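Local coordinates for protein beta-glucosidase (Chaetomella raphigera, PDB 6JXG) that probably hydrolyses terminal, non-reducing beta-D-glucosyl residues to release beta-D-glucose, as a secreted family 3 glycoside hydrolase of cellulose breakdown, at residues G115-N123 with L451-P459. Sequence-based numbering, arbitrary orientation.
Sequences GKIPEAGRN and LGDRNSLAP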
loop_
_atom_site.group_PDB
_atom_site.type_symbol
_atom_site.label_atom_id
_atom_site.label_comp_id
_atom_site.label_asym_id
_atom_site.label_seq_id
_atom_site.Cartn_x
_atom_site.Cartn_y
_atom_site.Cartn_z
ATOM N N GLY A 115 -5.440 -4.409 -5.281
ATOM C CA GLY A 115 -5.746 -3.587 -6.428
ATOM C C GLY A 115 -5.874 -4.345 -7.761
ATOM O O GLY A 115 -5.501 -3.814 -8.764
ATOM N N LYS A 116 -6.448 -5.559 -7.722
ATOM C CA LYS A 116 -6.725 -6.383 -8.894
ATOM C C LYS A 116 -7.638 -5.668 -9.909
ATOM O O LYS A 116 -7.553 -5.962 -11.134
ATOM C CB LYS A 116 -7.367 -7.730 -8.488
ATOM C CG LYS A 116 -8.665 -8.053 -9.259
ATOM C CD LYS A 116 -9.564 -8.797 -8.416
ATOM C CE LYS A 116 -11.027 -8.604 -8.510
ATOM N NZ LYS A 116 -11.743 -9.388 -9.511
ATOM N N ILE A 117 -8.470 -4.759 -9.407
ATOM C CA ILE A 117 -9.389 -3.934 -10.244
ATOM C C ILE A 117 -8.854 -2.529 -10.298
ATOM O O ILE A 117 -8.838 -1.810 -9.277
ATOM C CB ILE A 117 -10.850 -3.926 -9.724
ATOM C CG1 ILE A 117 -11.396 -5.346 -9.632
ATOM C CG2 ILE A 117 -11.708 -2.983 -10.554
ATOM C CD1 ILE A 117 -12.641 -5.477 -8.815
ATOM N N PRO A 118 -8.395 -2.105 -11.481
ATOM C CA PRO A 118 -7.655 -0.821 -11.525
ATOM C C PRO A 118 -8.474 0.417 -11.069
ATOM O O PRO A 118 -7.895 1.416 -10.562
ATOM C CB PRO A 118 -7.208 -0.727 -12.976
ATOM C CG PRO A 118 -8.112 -1.646 -13.714
ATOM C CD PRO A 118 -8.545 -2.739 -12.802
ATOM N N GLU A 119 -9.788 0.332 -11.221
ATOM C CA GLU A 119 -10.685 1.392 -10.830
ATOM C C GLU A 119 -10.951 1.447 -9.325
ATOM O O GLU A 119 -11.528 2.419 -8.829
ATOM C CB GLU A 119 -12.081 1.227 -11.478
ATOM C CG GLU A 119 -12.065 1.368 -13.001
ATOM C CD GLU A 119 -11.773 0.063 -13.754
ATOM O OE1 GLU A 119 -11.401 -0.965 -13.134
ATOM O OE2 GLU A 119 -11.878 0.094 -15.052
ATOM N N ALA A 120 -10.683 0.380 -8.625
ATOM C CA ALA A 120 -11.132 0.296 -7.257
ATOM C C ALA A 120 -10.562 1.390 -6.350
ATOM O O ALA A 120 -9.424 1.886 -6.494
ATOM C CB ALA A 120 -10.948 -1.103 -6.704
ATOM N N GLY A 121 -11.412 1.889 -5.463
ATOM C CA GLY A 121 -11.158 3.226 -4.921
ATOM C C GLY A 121 -10.071 3.375 -3.852
ATOM O O GLY A 121 -9.626 4.495 -3.608
ATOM N N ARG A 122 -9.676 2.269 -3.211
ATOM C CA ARG A 122 -8.692 2.349 -2.122
ATOM C C ARG A 122 -7.317 1.781 -2.479
ATOM O O ARG A 122 -6.440 1.630 -1.616
ATOM C CB ARG A 122 -9.242 1.634 -0.915
ATOM C CG ARG A 122 -10.485 2.309 -0.364
ATOM C CD ARG A 122 -10.987 1.525 0.845
ATOM N NE ARG A 122 -10.140 1.884 2.023
ATOM C CZ ARG A 122 -10.380 1.499 3.278
ATOM N NH1 ARG A 122 -11.392 0.689 3.544
ATOM N NH2 ARG A 122 -9.589 1.910 4.259
ATOM N N ASN A 123 -7.092 1.517 -3.741
ATOM C CA ASN A 123 -5.859 0.795 -4.129
ATOM C C ASN A 123 -4.582 1.568 -3.834
ATOM O O ASN A 123 -3.596 1.008 -3.457
ATOM C CB ASN A 123 -5.902 0.380 -5.618
ATOM C CG ASN A 123 -7.013 -0.577 -5.930
ATOM O OD1 ASN A 123 -7.591 -1.168 -5.052
ATOM N ND2 ASN A 123 -7.255 -0.797 -7.223
ATOM N N LEU A 451 -18.799 6.996 -5.898
ATOM C CA LEU A 451 -18.866 6.529 -4.524
ATOM C C LEU A 451 -17.650 5.578 -4.335
ATOM O O LEU A 451 -17.759 4.372 -4.559
ATOM C CB LEU A 451 -20.117 5.745 -4.348
ATOM C CG LEU A 451 -20.769 5.682 -2.936
ATOM C CD1 LEU A 451 -21.615 4.495 -2.721
ATOM C CD2 LEU A 451 -19.943 6.094 -1.740
ATOM N N GLY A 452 -16.531 6.164 -3.929
ATOM C CA GLY A 452 -15.262 5.448 -3.749
ATOM C C GLY A 452 -14.525 5.047 -5.017
ATOM O O GLY A 452 -13.478 5.580 -5.329
ATOM N N ASP A 453 -15.038 4.011 -5.678
ATOM C CA ASP A 453 -14.476 3.505 -6.922
ATOM C C ASP A 453 -14.605 4.501 -8.061
ATOM O O ASP A 453 -15.595 5.215 -8.139
ATOM C CB ASP A 453 -15.233 2.229 -7.364
ATOM C CG ASP A 453 -15.091 1.059 -6.405
ATOM O OD1 ASP A 453 -14.019 0.916 -5.736
ATOM O OD2 ASP A 453 -16.050 0.226 -6.366
ATOM N N ARG A 454 -13.612 4.511 -8.948
ATOM C CA ARG A 454 -13.609 5.276 -10.148
ATOM C C ARG A 454 -14.497 4.657 -11.220
ATOM O O ARG A 454 -14.589 3.440 -11.367
ATOM C CB ARG A 454 -12.196 5.419 -10.751
ATOM C CG ARG A 454 -11.235 6.142 -9.835
ATOM C CD ARG A 454 -9.907 6.344 -10.476
ATOM N NE ARG A 454 -9.036 5.212 -10.567
ATOM C CZ ARG A 454 -8.068 5.104 -11.476
ATOM N NH1 ARG A 454 -7.918 5.976 -12.479
ATOM N NH2 ARG A 454 -7.250 4.086 -11.431
ATOM N N ASN A 455 -15.142 5.523 -11.963
ATOM C CA ASN A 455 -16.097 5.069 -12.944
ATOM C C ASN A 455 -15.431 4.913 -14.313
ATOM O O ASN A 455 -16.046 4.496 -15.275
ATOM C CB ASN A 455 -17.361 5.920 -12.898
ATOM C CG ASN A 455 -17.191 7.322 -13.452
ATOM O OD1 ASN A 455 -18.115 8.176 -13.313
ATOM N ND2 ASN A 455 -16.102 7.587 -14.098
ATOM N N SER A 456 -14.137 5.220 -14.413
ATOM C CA SER A 456 -13.403 5.106 -15.681
ATOM C C SER A 456 -11.950 5.134 -15.317
ATOM O O SER A 456 -11.629 5.354 -14.153
ATOM C CB SER A 456 -13.655 6.260 -16.631
ATOM O OG SER A 456 -13.031 7.423 -16.108
ATOM N N LEU A 457 -11.108 4.946 -16.333
ATOM C CA LEU A 457 -9.643 5.103 -16.251
ATOM C C LEU A 457 -9.151 6.353 -17.053
ATOM O O LEU A 457 -8.012 6.444 -17.560
ATOM C CB LEU A 457 -8.955 3.824 -16.717
ATOM C CG LEU A 457 -9.196 2.566 -15.859
ATOM C CD1 LEU A 457 -8.449 1.419 -16.504
ATOM C CD2 LEU A 457 -8.766 2.679 -14.387
ATOM N N ALA A 458 -10.040 7.335 -17.122
ATOM C CA ALA A 458 -9.779 8.621 -17.755
ATOM C C ALA A 458 -9.332 9.651 -16.723
ATOM O O ALA A 458 -9.852 9.648 -15.600
ATOM C CB ALA A 458 -11.062 9.088 -18.441
ATOM N N PRO A 459 -8.461 10.596 -17.101
ATOM C CA PRO A 459 -8.180 11.693 -16.174
ATOM C C PRO A 459 -9.421 12.445 -15.647
ATOM O O PRO A 459 -10.417 12.600 -16.360
ATOM C CB PRO A 459 -7.272 12.616 -16.995
ATOM C CG PRO A 459 -6.568 11.712 -17.926
ATOM C CD PRO A 459 -7.638 10.729 -18.326
HETATM O O HOH W 1 -8.583 4.014 -7.971
#
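Gly121 N donates to Asp453 OD1 over 2.8 Å, using the anti lone pair of that oxygen. Asp453 is also held from elsewhere: OD1 accepts from Glu163 N, and OD2 is hydrogen-bonded to Thr164 OG1. Next along the chain, Arg454 N donates to Glu119 O at 3.0 Å, fairly straight at 161°. The Arg454 chain bends at its third torsion (chi3 -76°), which brings NH2 to Pro118 O at 2.9 Å. It comes from above the carbonyl plane, and the bond is bent, at 138°. A water accepts from Arg454 NE and donates to Ala120 O, and NH1 is hydrogen-bonded to Pro486 O. A leucine in place of Arg454 would probably leave Pro118 O and Pro486 O without these donors and the water without its NE partner.

Outward, Leu457 CD2 lies against one face of the guanidinium, near its rim, and 4.0 Å from Pro118 CB. The Glu119 side chain crosses Leu457 at about a right angle, with CG 3.8 Å from CD2. Gly121 CA makes a CA-H...O contact of 3.3 Å with Gly452 O; a CB on Gly121 would run into that oxygen.

Two successive type I turns, Ile117 to Ala120 and Ala120 to Asn123, share Ala120 and carry the bonded groups of Pro118, Glu119 and Gly121. The contact is a buried loop-to-loop junction between the N-terminal TIM-barrel-type region and the C-terminal region of a family 3 glycoside hydrolase.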